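Alr1585 protein (PDB 5C2I) is a haem-containing, dye-decolorizing (DyP-type) peroxidase that probably uses hydrogen peroxide to oxidise dyes and related aromatic substrates. Local coordinates at residues D317-A321 with A322-P326; D339-R342 with L343-D347. The protein carries 1 engineered substitution. All coordinates share one frame; numbering follows the deposited sequence.

Interaction 1: D317-A321 with A322-P326; sequences DGDLA and ATKCP
Asp319 reaches across a tight bend in the chain and takes hold of the backbone of Lys324 and Cys325, a worked example of how one carboxylate can order an irregular loop. CB of Asp319 sets out from a type I beta turn, Asp319 to Ala322, closed by Ala322 N on Asp319 O at 3.0 Å. CG stands opposite the backbone N (chi1 -168°), which carries the carboxylate to the following peptides, and there Asp319 CG lies 3.6 Å from Lys324 CB. OD1 receives Lys324 N at 3.1 Å on its syn side, somewhat out of the carboxylate plane, and a water, which donates to Asp319 OD1 over 2.7 Å and is also hydrogen-bonded to Thr323 OG1. Asp319 OD2 offers its syn lone pair to Cys325 N, a shorter and straighter bond of 2.8 Å at 164°, and has a further partner in Thr299 OG1. With both oxygens engaged, the carboxylate is fixed in rotation. The Lys324 chain runs past it in the opposite direction, extended, until Lys324 NZ meets Gly318 O at 3.1 Å; the ammonium stays 5.5 Å from Asp319 OD1, so any attraction between the charges is probably long-range, with no direct salt bridge. Were Asp319 an alanine, the amides of Lys324 and Cys325 would probably lose their shared carboxylate, and this part of the loop would be freer to shift. An aspartate opening a type I beta turn, its carboxylate taking main-chain amides beyond it, braces an irregular connection by side-chain-to-main-chain bonds, here between helices 281-289 and 330-334 of the C-terminal DyP family region.

Interaction 2: D339-R342 with L343-D347; sequences DTAR and LLTTD
Thr345 bends back to the last turn of helix 339-343, and its hydroxyl donates to Ala341 O across 2.8 Å from above the carbonyl plane. The torsion that sets OG1 beside the backbone N and opposite the carbonyl carbon (chi1 -56°) allows this, while Thr345 CB rests 3.2 Å from the same Ala341 O. Two main-chain bonds of the helical kind come just before: Leu343 N to Asp339 O at 2.9 Å, and Leu344 N to Thr340 O at 3.1 Å. Leu344 is the first residue to leave helical geometry, so the threonine hydroxyl serves a carbonyl at the helix's C-terminal end. This is the close-packed part, with Ala341 and Thr345 both set against helix 350-358. The leucine flank is looser and more exposed: Leu344 CD1 passes obliquely over Thr340 at 3.9 Å from its CB, and Leu343 lays its CB and CG along Asp339 O. Thr340 turns its own hydroxyl elsewhere, to Glu357. On the polar side Arg342, its chain bent at chi3 (-81°), folds back along the helix until NH2 reaches Asp339 OD1 at 2.8 Å. The carboxylate oxygen sits at the edge of the guanidinium, nearly in its plane, but is approached on its anti side and tilted out of the carboxylate plane. Asp339 OD2 has a second partner in Arg332, so the buried carboxylate is held between two arginines. That pairing would probably favour its ionised form; the chemistry implies a helix end where a side-chain hydroxyl takes up one of the last carbonyls and charges are shared beyond the helix, Asp317 likewise pairing with Arg342.

Interaction 1 precedes interaction 2 along the chain, and helix 330-334 lies between them; their centres are about 16 Å apart, each about 26 Å from the centre of the chain and on the same side of it. Both belong to the C-terminal DyP family region, and they touch directly: Arg342 NH1 forms a salt bridge with Asp317 OD1 at 2.9 Å, while Leu320 packs its CD2 beside the same guanidinium. Arg332, already met at Asp339, ties them a second time by bonding to the carbonyls of Asp319 and Cys325. A loop and a short helix are thereby joined into one connected polar network in the outer part of the haem-containing subunit.

Interaction 1: D317-A321 with A322-P326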
# COMPACT_ATOMS: atom_id res chain seq x y z
N ASP A 317 -0.21 -3.62 -42.41
CA ASP A 317 -0.70 -3.14 -43.72
C ASP A 317 -0.50 -1.64 -43.92
O ASP A 317 -0.38 -1.21 -45.06
CB ASP A 317 -2.19 -3.50 -43.96
CG ASP A 317 -2.45 -5.01 -44.11
OD1 ASP A 317 -1.52 -5.84 -43.99
OD2 ASP A 317 -3.62 -5.40 -44.31
N GLY A 318 -0.49 -0.84 -42.86
CA GLY A 318 -0.17 0.58 -42.93
C GLY A 318 1.32 0.87 -42.84
O GLY A 318 1.71 2.04 -42.75
N ASP A 319 2.14 -0.17 -42.92
CA ASP A 319 3.58 -0.10 -42.61
C ASP A 319 4.33 -1.13 -43.45
O ASP A 319 5.21 -1.85 -42.95
CB ASP A 319 3.75 -0.37 -41.12
CG ASP A 319 5.15 -0.05 -40.59
OD1 ASP A 319 5.93 0.66 -41.26
OD2 ASP A 319 5.40 -0.47 -39.44
N LEU A 320 3.99 -1.18 -44.75
CA LEU A 320 4.55 -2.20 -45.63
C LEU A 320 6.06 -2.06 -45.81
O LEU A 320 6.74 -3.05 -45.97
CB LEU A 320 3.88 -2.14 -47.01
CG LEU A 320 2.38 -2.41 -47.03
CD1 LEU A 320 1.76 -2.28 -48.43
CD2 LEU A 320 2.08 -3.77 -46.45
N ALA A 321 6.57 -0.84 -45.79
CA ALA A 321 8.01 -0.65 -45.93
C ALA A 321 8.74 -0.76 -44.58
O ALA A 321 9.95 -0.53 -44.54
CB ALA A 321 8.29 0.66 -46.60
N ALA A 322 7.99 -1.01 -43.50
CA ALA A 322 8.56 -1.18 -42.15
C ALA A 322 9.44 0.00 -41.74
O ALA A 322 10.50 -0.20 -41.13
CB ALA A 322 9.36 -2.48 -42.09
N THR A 323 8.97 1.22 -42.01
CA THR A 323 9.62 2.42 -41.48
C THR A 323 9.05 2.91 -40.15
O THR A 323 9.56 3.87 -39.59
CB THR A 323 9.56 3.58 -42.50
OG1 THR A 323 8.21 3.99 -42.70
CG2 THR A 323 10.18 3.14 -43.84
N LYS A 324 7.97 2.27 -39.66
CA LYS A 324 7.42 2.58 -38.34
C LYS A 324 7.83 1.47 -37.36
O LYS A 324 8.59 1.71 -36.41
CB LYS A 324 5.89 2.78 -38.45
CG LYS A 324 5.49 3.91 -39.40
CD LYS A 324 4.02 3.80 -39.77
CE LYS A 324 3.51 4.97 -40.58
NZ LYS A 324 2.15 4.64 -41.05
N CYS A 325 7.34 0.26 -37.60
CA CYS A 325 7.84 -0.94 -36.94
C CYS A 325 8.80 -1.67 -37.87
O CYS A 325 8.37 -2.27 -38.88
CB CYS A 325 6.71 -1.89 -36.56
SG CYS A 325 7.33 -3.32 -35.61
N PRO A 326 10.10 -1.63 -37.55
CA PRO A 326 11.05 -2.33 -38.40
C PRO A 326 10.77 -3.82 -38.57
O PRO A 326 10.20 -4.47 -37.68
CB PRO A 326 12.38 -2.13 -37.65
CG PRO A 326 12.22 -0.79 -37.02
CD PRO A 326 10.78 -0.83 -36.53
O HOH W 1 6.29 2.24 -43.37

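Interaction 2: D339-R342 with L343-D347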
# COMPACT_ATOMS: atom_id res chain seq x y z
N ASP A 339 3.27 -10.48 -43.26
CA ASP A 339 4.48 -10.14 -44.09
C ASP A 339 4.89 -11.31 -44.97
O ASP A 339 5.34 -11.10 -46.09
CB ASP A 339 5.71 -9.75 -43.24
CG ASP A 339 5.64 -8.35 -42.68
OD1 ASP A 339 4.87 -7.49 -43.19
OD2 ASP A 339 6.37 -8.11 -41.68
N THR A 340 4.79 -12.55 -44.47
CA THR A 340 5.28 -13.71 -45.26
C THR A 340 4.34 -14.04 -46.42
O THR A 340 4.78 -14.51 -47.48
CB THR A 340 5.53 -14.99 -44.45
OG1 THR A 340 4.28 -15.59 -44.06
CG2 THR A 340 6.41 -14.72 -43.23
N ALA A 341 3.07 -13.71 -46.24
CA ALA A 341 2.06 -13.92 -47.26
C ALA A 341 2.16 -12.91 -48.39
O ALA A 341 1.82 -13.22 -49.52
CB ALA A 341 0.67 -13.92 -46.62
N ARG A 342 2.60 -11.70 -48.10
CA ARG A 342 2.91 -10.73 -49.15
C ARG A 342 4.22 -10.92 -49.84
O ARG A 342 4.34 -10.78 -51.06
CB ARG A 342 3.09 -9.35 -48.57
CG ARG A 342 1.83 -8.65 -48.23
CD ARG A 342 2.19 -7.24 -47.78
NE ARG A 342 2.62 -7.24 -46.38
CZ ARG A 342 1.79 -7.31 -45.33
NH1 ARG A 342 0.47 -7.37 -45.52
NH2 ARG A 342 2.26 -7.31 -44.09
N LEU A 343 5.25 -11.09 -49.03
CA LEU A 343 6.61 -10.84 -49.48
C LEU A 343 7.20 -12.10 -50.02
O LEU A 343 7.99 -12.05 -50.96
CB LEU A 343 7.49 -10.26 -48.34
CG LEU A 343 7.12 -8.84 -47.88
CD1 LEU A 343 7.90 -8.47 -46.64
CD2 LEU A 343 7.35 -7.82 -49.02
N LEU A 344 6.81 -13.24 -49.46
CA LEU A 344 7.42 -14.51 -49.81
C LEU A 344 6.50 -15.42 -50.62
O LEU A 344 6.80 -16.61 -50.75
CB LEU A 344 7.89 -15.27 -48.56
CG LEU A 344 8.78 -14.54 -47.55
CD1 LEU A 344 8.92 -15.40 -46.31
CD2 LEU A 344 10.13 -14.23 -48.18
N THR A 345 5.37 -14.87 -51.11
CA THR A 345 4.42 -15.64 -51.90
C THR A 345 4.48 -15.11 -53.30
O THR A 345 4.26 -13.92 -53.53
CB THR A 345 2.96 -15.46 -51.43
OG1 THR A 345 2.87 -15.80 -50.05
CG2 THR A 345 2.01 -16.35 -52.23
N THR A 346 4.78 -16.01 -54.22
CA THR A 346 4.85 -15.63 -55.63
C THR A 346 3.72 -16.29 -56.46
O THR A 346 3.49 -15.87 -57.57
CB THR A 346 6.24 -15.94 -56.21
OG1 THR A 346 6.49 -17.36 -56.14
CG2 THR A 346 7.34 -15.15 -55.44
N ASP A 347 3.00 -17.26 -55.90
CA ASP A 347 1.86 -17.86 -56.63
C ASP A 347 0.55 -17.13 -56.32
O ASP A 347 -0.53 -17.60 -56.68
CB ASP A 347 1.76 -19.37 -56.34
CG ASP A 347 1.17 -19.68 -54.96
OD1 ASP A 347 0.94 -18.75 -54.15
OD2 ASP A 347 0.94 -20.88 -54.69